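PDB 4HL7: nicotinate phosphoribosyltransferase from Vibrio cholerae, which probably catalyses the ATP-dependent formation of nicotinate D-ribonucleotide from nicotinate and phosphoribosyl diphosphate, a step of NAD(+) biosynthesis. Local coordinates for residues P10-S15 with R143-W148; K158-K163 with R196-C201. All coordinates share one frame; numbering follows the deposited sequence.

Interaction 1 of 2, residues P10-S15 with R143-W148; sequences PHIIRS and RSRQRW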
loop_
_atom_site.group_PDB
_atom_site.type_symbol
_atom_site.label_atom_id
_atom_site.label_comp_id
_atom_site.label_asym_id
_atom_site.label_seq_id
_atom_site.Cartn_x
_atom_site.Cartn_y
_atom_site.Cartn_z
ATOM N N PRO A 10 3.298 22.096 10.110
ATOM C CA PRO A 10 3.388 23.032 9.008
ATOM C C PRO A 10 3.519 22.355 7.659
ATOM O O PRO A 10 3.012 22.858 6.664
ATOM C CB PRO A 10 4.653 23.861 9.344
ATOM C CG PRO A 10 4.816 23.745 10.811
ATOM C CD PRO A 10 4.331 22.347 11.144
ATOM N N HIS A 11 4.163 21.197 7.631
ATOM C CA HIS A 11 4.403 20.487 6.371
ATOM C C HIS A 11 3.550 19.221 6.318
ATOM O O HIS A 11 3.425 18.507 7.319
ATOM C CB HIS A 11 5.903 20.181 6.236
ATOM C CG HIS A 11 6.534 19.608 7.499
ATOM N ND1 HIS A 11 5.899 19.605 8.706
ATOM C CD2 HIS A 11 7.785 19.003 7.715
ATOM C CE1 HIS A 11 6.691 19.024 9.639
ATOM N NE2 HIS A 11 7.842 18.648 9.037
ATOM N N ILE A 12 2.900 18.997 5.174
ATOM C CA ILE A 12 2.100 17.777 4.914
ATOM C C ILE A 12 3.094 16.610 4.733
ATOM O O ILE A 12 3.092 15.666 5.507
ATOM C CB ILE A 12 1.172 17.986 3.675
ATOM C CG1 ILE A 12 0.114 19.071 4.013
ATOM C CG2 ILE A 12 0.589 16.644 3.198
ATOM C CD1 ILE A 12 -0.841 19.386 2.878
ATOM N N ILE A 13 3.972 16.724 3.758
ATOM C CA ILE A 13 4.982 15.696 3.521
ATOM C C ILE A 13 6.263 16.073 4.288
ATOM O O ILE A 13 6.775 17.193 4.171
ATOM C CB ILE A 13 5.266 15.514 2.009
ATOM C CG1 ILE A 13 3.945 15.153 1.253
ATOM C CG2 ILE A 13 6.393 14.511 1.796
ATOM C CD1 ILE A 13 3.322 13.811 1.620
ATOM N N ARG A 14 6.773 15.147 5.077
ATOM C CA ARG A 14 7.804 15.512 6.053
ATOM C C ARG A 14 9.221 15.425 5.472
ATOM O O ARG A 14 10.112 16.081 5.953
ATOM C CB ARG A 14 7.648 14.611 7.239
ATOM C CG ARG A 14 6.272 14.857 7.848
ATOM C CD ARG A 14 6.375 15.034 9.273
ATOM N NE ARG A 14 5.127 15.538 9.846
ATOM C CZ ARG A 14 4.939 15.596 11.143
ATOM N NH1 ARG A 14 5.915 15.186 11.956
ATOM N NH2 ARG A 14 3.793 16.054 11.632
ATOM N N SER A 15 9.395 14.576 4.470
ATOM C CA SER A 15 10.706 14.315 3.806
ATOM C C SER A 15 10.428 13.332 2.689
ATOM O O SER A 15 9.303 12.821 2.579
ATOM C CB SER A 15 11.736 13.712 4.772
ATOM O OG SER A 15 11.524 12.311 5.018
ATOM N N ARG A 143 -7.766 17.641 2.259
ATOM C CA ARG A 143 -9.186 17.486 2.563
ATOM C C ARG A 143 -9.445 17.679 4.068
ATOM O O ARG A 143 -10.402 18.348 4.456
ATOM C CB ARG A 143 -9.664 16.104 2.078
ATOM C CG ARG A 143 -11.155 15.862 2.201
ATOM C CD ARG A 143 -11.469 14.978 3.408
ATOM N NE ARG A 143 -12.802 14.355 3.312
ATOM C CZ ARG A 143 -13.220 13.363 4.095
ATOM N NH1 ARG A 143 -12.423 12.876 5.046
ATOM N NH2 ARG A 143 -14.426 12.835 3.904
ATOM N N SER A 144 -8.603 17.084 4.907
ATOM C CA SER A 144 -8.691 17.319 6.337
ATOM C C SER A 144 -8.607 18.792 6.686
ATOM O O SER A 144 -9.479 19.297 7.395
ATOM C CB SER A 144 -7.623 16.537 7.121
ATOM O OG SER A 144 -7.747 15.128 6.842
ATOM N N ARG A 145 -7.560 19.475 6.192
ATOM C CA ARG A 145 -7.378 20.925 6.432
ATOM C C ARG A 145 -8.531 21.755 5.963
ATOM O O ARG A 145 -8.874 22.806 6.606
ATOM C CB ARG A 145 -6.094 21.395 5.737
ATOM C CG ARG A 145 -4.879 20.902 6.471
ATOM C CD ARG A 145 -3.636 20.972 5.591
ATOM N NE ARG A 145 -2.454 20.490 6.322
ATOM C CZ ARG A 145 -1.388 21.221 6.599
ATOM N NH1 ARG A 145 -1.369 22.518 6.274
ATOM N NH2 ARG A 145 -0.356 20.668 7.246
ATOM N N GLN A 146 -9.083 21.404 4.806
ATOM C CA GLN A 146 -10.100 22.252 4.194
ATOM C C GLN A 146 -11.487 22.002 4.764
ATOM O O GLN A 146 -12.281 22.958 4.954
ATOM C CB GLN A 146 -10.102 22.127 2.698
ATOM C CG GLN A 146 -9.232 23.206 2.102
ATOM C CD GLN A 146 -9.124 23.169 0.603
ATOM O OE1 GLN A 146 -8.056 23.424 0.080
ATOM N NE2 GLN A 146 -10.242 22.916 -0.104
ATOM N N ARG A 147 -11.751 20.741 5.098
ATOM C CA ARG A 147 -13.115 20.304 5.441
ATOM C C ARG A 147 -13.308 19.797 6.864
ATOM O O ARG A 147 -14.446 19.723 7.336
ATOM C CB ARG A 147 -13.607 19.316 4.407
ATOM C CG ARG A 147 -13.722 19.976 3.047
ATOM C CD ARG A 147 -13.922 18.981 1.938
ATOM N NE ARG A 147 -14.097 19.663 0.643
ATOM C CZ ARG A 147 -14.509 19.046 -0.459
ATOM N NH1 ARG A 147 -14.643 19.711 -1.598
ATOM N NH2 ARG A 147 -14.783 17.757 -0.426
ATOM N N TRP A 148 -12.219 19.492 7.585
ATOM C CA TRP A 148 -12.326 18.897 8.912
ATOM C C TRP A 148 -11.416 19.553 9.869
ATOM O O TRP A 148 -10.876 18.928 10.764
ATOM C CB TRP A 148 -12.077 17.377 8.839
ATOM C CG TRP A 148 -13.185 16.738 8.053
ATOM C CD1 TRP A 148 -13.254 16.497 6.669
ATOM C CD2 TRP A 148 -14.499 16.349 8.579
ATOM N NE1 TRP A 148 -14.472 15.972 6.337
ATOM C CE2 TRP A 148 -15.274 15.876 7.442
ATOM C CE3 TRP A 148 -15.067 16.309 9.868
ATOM C CZ2 TRP A 148 -16.547 15.354 7.591
ATOM C CZ3 TRP A 148 -16.384 15.828 10.005
ATOM C CH2 TRP A 148 -17.108 15.379 8.884
#
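Ile12 lays its CG1-CD1 branch over one face of the Arg145 guanidinium. Its CG1 stands 3.4 Å above the guanidinium plane, displaced toward the rim, and lies 3.6 Å from Arg145 NH2; farther along the same branch, Ile12 CD1 comes to 4.0 Å from Arg145 NE. The backbone of residues 10-12 passes the outer end of the arginine, where Pro10 O is near the guanidinium plane but 4.1 Å from Arg145 NH2, a distance of loose packing. No hydrogen bond joins the two segments, so the contact is an aliphatic chain resting on a flat cation.

The arginine spans the gap by its length: the CA atoms of Ile12 and Arg145 are 10.1 Å apart, and the side chain runs extended from CG to NE (chi2 162°, chi3 180°) before the guanidinium turns. Its polar end is engaged one helical turn back, where Arg145 NH2 forms a salt bridge with Glu141. Ile12 also touches Glu141 and Val142, so it packs along the same stretch of helix as the arginine, and its carbonyl O is hydrogen-bonded to Ser192 OG. Phe8 and Leu3 add further cover to Arg145. The arrangement is the packing of an irregular N-terminal segment, ahead of helix 21-33, against the C-terminal end of helix 131-147.

Interaction 2 of 2, residues K158-K163 with R196-C201; sequences KVLKTK and RDVLAC
The helices on either side of strand 181-183 in the chain, 155-174 and 192-205, pack side by side here through a small apolar contact. Their short segments run in roughly the same direction, with a crossing angle of -29° and axes 10.7 Å apart at closest approach. Leu160 reaches across with CD2, which lies 3.8 Å from Cys201 SG and 3.9 Å from Val198 CG1. Val198 CG2 is nearly as close to that methyl, at 4.1 Å, so the leucine tip meets both branches of the valine and the sulfur one turn farther along. In Leu160, CG anti to the backbone N (chi1 179°) and CD2 extended beyond it carry the methyl toward Cys201 SG, itself anti to its backbone N (chi1 170°). At the more exposed margin, the aliphatic part of Lys161 passes Cys201 loosely, with CG 4.4 Å from SG.

Leu157 and Leu164 also touch Cys201 and extend the apolar seam along helix 155-174. Phe218 and Phe222 of helix 216-222 meet Leu199 and Ala200. Strand 181-183 lies beside strand 210-213, which follows helix 192-205, in the parallel sheet, consistent with a TIM-barrel-like domain.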
loop_
_atom_site.group_PDB
_atom_site.type_symbol
_atom_site.label_atom_id
_atom_site.label_comp_id
_atom_site.label_asym_id
_atom_site.label_seq_id
_atom_site.Cartn_x
_atom_site.Cartn_y
_atom_site.Cartn_z
ATOM N N LYS A 158 -7.569 10.124 21.727
ATOM C CA LYS A 158 -8.561 9.581 22.693
ATOM C C LYS A 158 -9.125 8.304 22.099
ATOM O O LYS A 158 -9.352 7.313 22.807
ATOM C CB LYS A 158 -9.724 10.571 23.018
ATOM C CG LYS A 158 -9.388 11.645 24.067
ATOM C CD LYS A 158 -10.621 12.427 24.546
ATOM N N VAL A 159 -9.395 8.340 20.795
ATOM C CA VAL A 159 -10.029 7.208 20.117
ATOM C C VAL A 159 -9.059 6.037 20.142
ATOM O O VAL A 159 -9.440 4.874 20.413
ATOM C CB VAL A 159 -10.386 7.542 18.637
ATOM C CG1 VAL A 159 -10.738 6.262 17.871
ATOM C CG2 VAL A 159 -11.530 8.540 18.583
ATOM N N LEU A 160 -7.795 6.324 19.835
ATOM C CA LEU A 160 -6.805 5.236 19.796
ATOM C C LEU A 160 -6.620 4.641 21.203
ATOM O O LEU A 160 -6.543 3.414 21.377
ATOM C CB LEU A 160 -5.482 5.724 19.248
ATOM C CG LEU A 160 -4.374 4.664 19.194
ATOM C CD1 LEU A 160 -4.732 3.418 18.362
ATOM C CD2 LEU A 160 -3.099 5.320 18.630
ATOM N N LYS A 161 -6.551 5.515 22.208
ATOM C CA LYS A 161 -6.327 5.043 23.589
ATOM C C LYS A 161 -7.423 4.062 24.048
ATOM O O LYS A 161 -7.125 3.018 24.644
ATOM C CB LYS A 161 -6.179 6.234 24.533
ATOM C CG LYS A 161 -4.800 6.902 24.416
ATOM C CD LYS A 161 -4.804 8.252 25.116
ATOM C CE LYS A 161 -3.511 9.046 24.888
ATOM N NZ LYS A 161 -3.545 10.158 25.897
ATOM N N THR A 162 -8.677 4.370 23.707
ATOM C CA THR A 162 -9.816 3.520 24.043
ATOM C C THR A 162 -9.697 2.158 23.332
ATOM O O THR A 162 -9.968 1.131 23.926
ATOM C CB THR A 162 -11.137 4.161 23.626
ATOM O OG1 THR A 162 -11.265 5.436 24.275
ATOM C CG2 THR A 162 -12.288 3.300 24.082
ATOM N N LYS A 163 -9.331 2.159 22.051
ATOM C CA LYS A 163 -9.141 0.905 21.327
ATOM C C LYS A 163 -7.987 0.096 21.943
ATOM O O LYS A 163 -8.057 -1.153 22.068
ATOM C CB LYS A 163 -8.843 1.157 19.813
ATOM C CG LYS A 163 -10.008 1.834 19.125
ATOM C CD LYS A 163 -9.926 1.985 17.602
ATOM C CE LYS A 163 -8.795 2.829 17.123
ATOM N NZ LYS A 163 -9.042 3.036 15.606
ATOM N N ARG A 196 1.955 10.818 13.086
ATOM C CA ARG A 196 3.116 10.955 13.983
ATOM C C ARG A 196 2.711 10.598 15.438
ATOM O O ARG A 196 3.353 9.758 16.079
ATOM C CB ARG A 196 3.728 12.350 13.895
ATOM C CG ARG A 196 5.027 12.505 14.715
ATOM C CD ARG A 196 4.728 13.146 16.067
ATOM N NE ARG A 196 5.795 12.859 17.022
ATOM C CZ ARG A 196 5.607 12.736 18.341
ATOM N NH1 ARG A 196 6.638 12.475 19.131
ATOM N NH2 ARG A 196 4.387 12.859 18.865
ATOM N N ASP A 197 1.627 11.194 15.916
ATOM C CA ASP A 197 1.161 10.979 17.298
ATOM C C ASP A 197 0.683 9.542 17.517
ATOM O O ASP A 197 0.825 8.984 18.610
ATOM C CB ASP A 197 -0.000 11.891 17.598
ATOM C CG ASP A 197 0.421 13.342 17.791
ATOM O OD1 ASP A 197 1.623 13.600 17.947
ATOM O OD2 ASP A 197 -0.458 14.220 17.702
ATOM N N VAL A 198 0.024 8.985 16.501
ATOM C CA VAL A 198 -0.443 7.617 16.549
ATOM C C VAL A 198 0.711 6.646 16.717
ATOM O O VAL A 198 0.666 5.761 17.586
ATOM C CB VAL A 198 -1.328 7.265 15.315
ATOM C CG1 VAL A 198 -1.446 5.745 15.154
ATOM C CG2 VAL A 198 -2.683 7.981 15.476
ATOM N N LEU A 199 1.770 6.846 15.951
ATOM C CA LEU A 199 2.921 5.978 16.077
ATOM C C LEU A 199 3.601 6.166 17.464
ATOM O O LEU A 199 3.985 5.187 18.105
ATOM C CB LEU A 199 3.924 6.194 14.888
ATOM C CG LEU A 199 3.481 5.504 13.583
ATOM C CD1 LEU A 199 4.328 6.010 12.435
ATOM C CD2 LEU A 199 3.746 4.023 13.758
ATOM N N ALA A 200 3.758 7.426 17.911
ATOM C CA ALA A 200 4.303 7.723 19.239
ATOM C C ALA A 200 3.522 6.970 20.326
ATOM O O ALA A 200 4.107 6.403 21.252
ATOM C CB ALA A 200 4.284 9.228 19.513
ATOM N N CYS A 201 2.198 6.946 20.210
ATOM C CA CYS A 201 1.360 6.328 21.223
ATOM C C CYS A 201 1.507 4.790 21.193
ATOM O O CYS A 201 1.676 4.140 22.233
ATOM C CB CYS A 201 -0.076 6.775 20.981
ATOM S SG CYS A 201 -1.351 5.923 21.946
#

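The two interactions differ in burial and chemistry. Interaction 1 is partly buried and joins an irregular N-terminal segment to a helix end through a long, charged side chain whose polar end is paired within its own helix; interaction 2 is a buried helix-to-helix contact made by short apolar groups and a thiol. They share no helix, but helices 131-147 and 155-174 are consecutive in the chain, and the centres of the contacts lie about 18 Å apart. The N-terminal segment also reaches a helix of the second contact: Arg14 NH1 packs 3.9 Å from Arg196 CG, which brings residues 10-15 against helix 192-205.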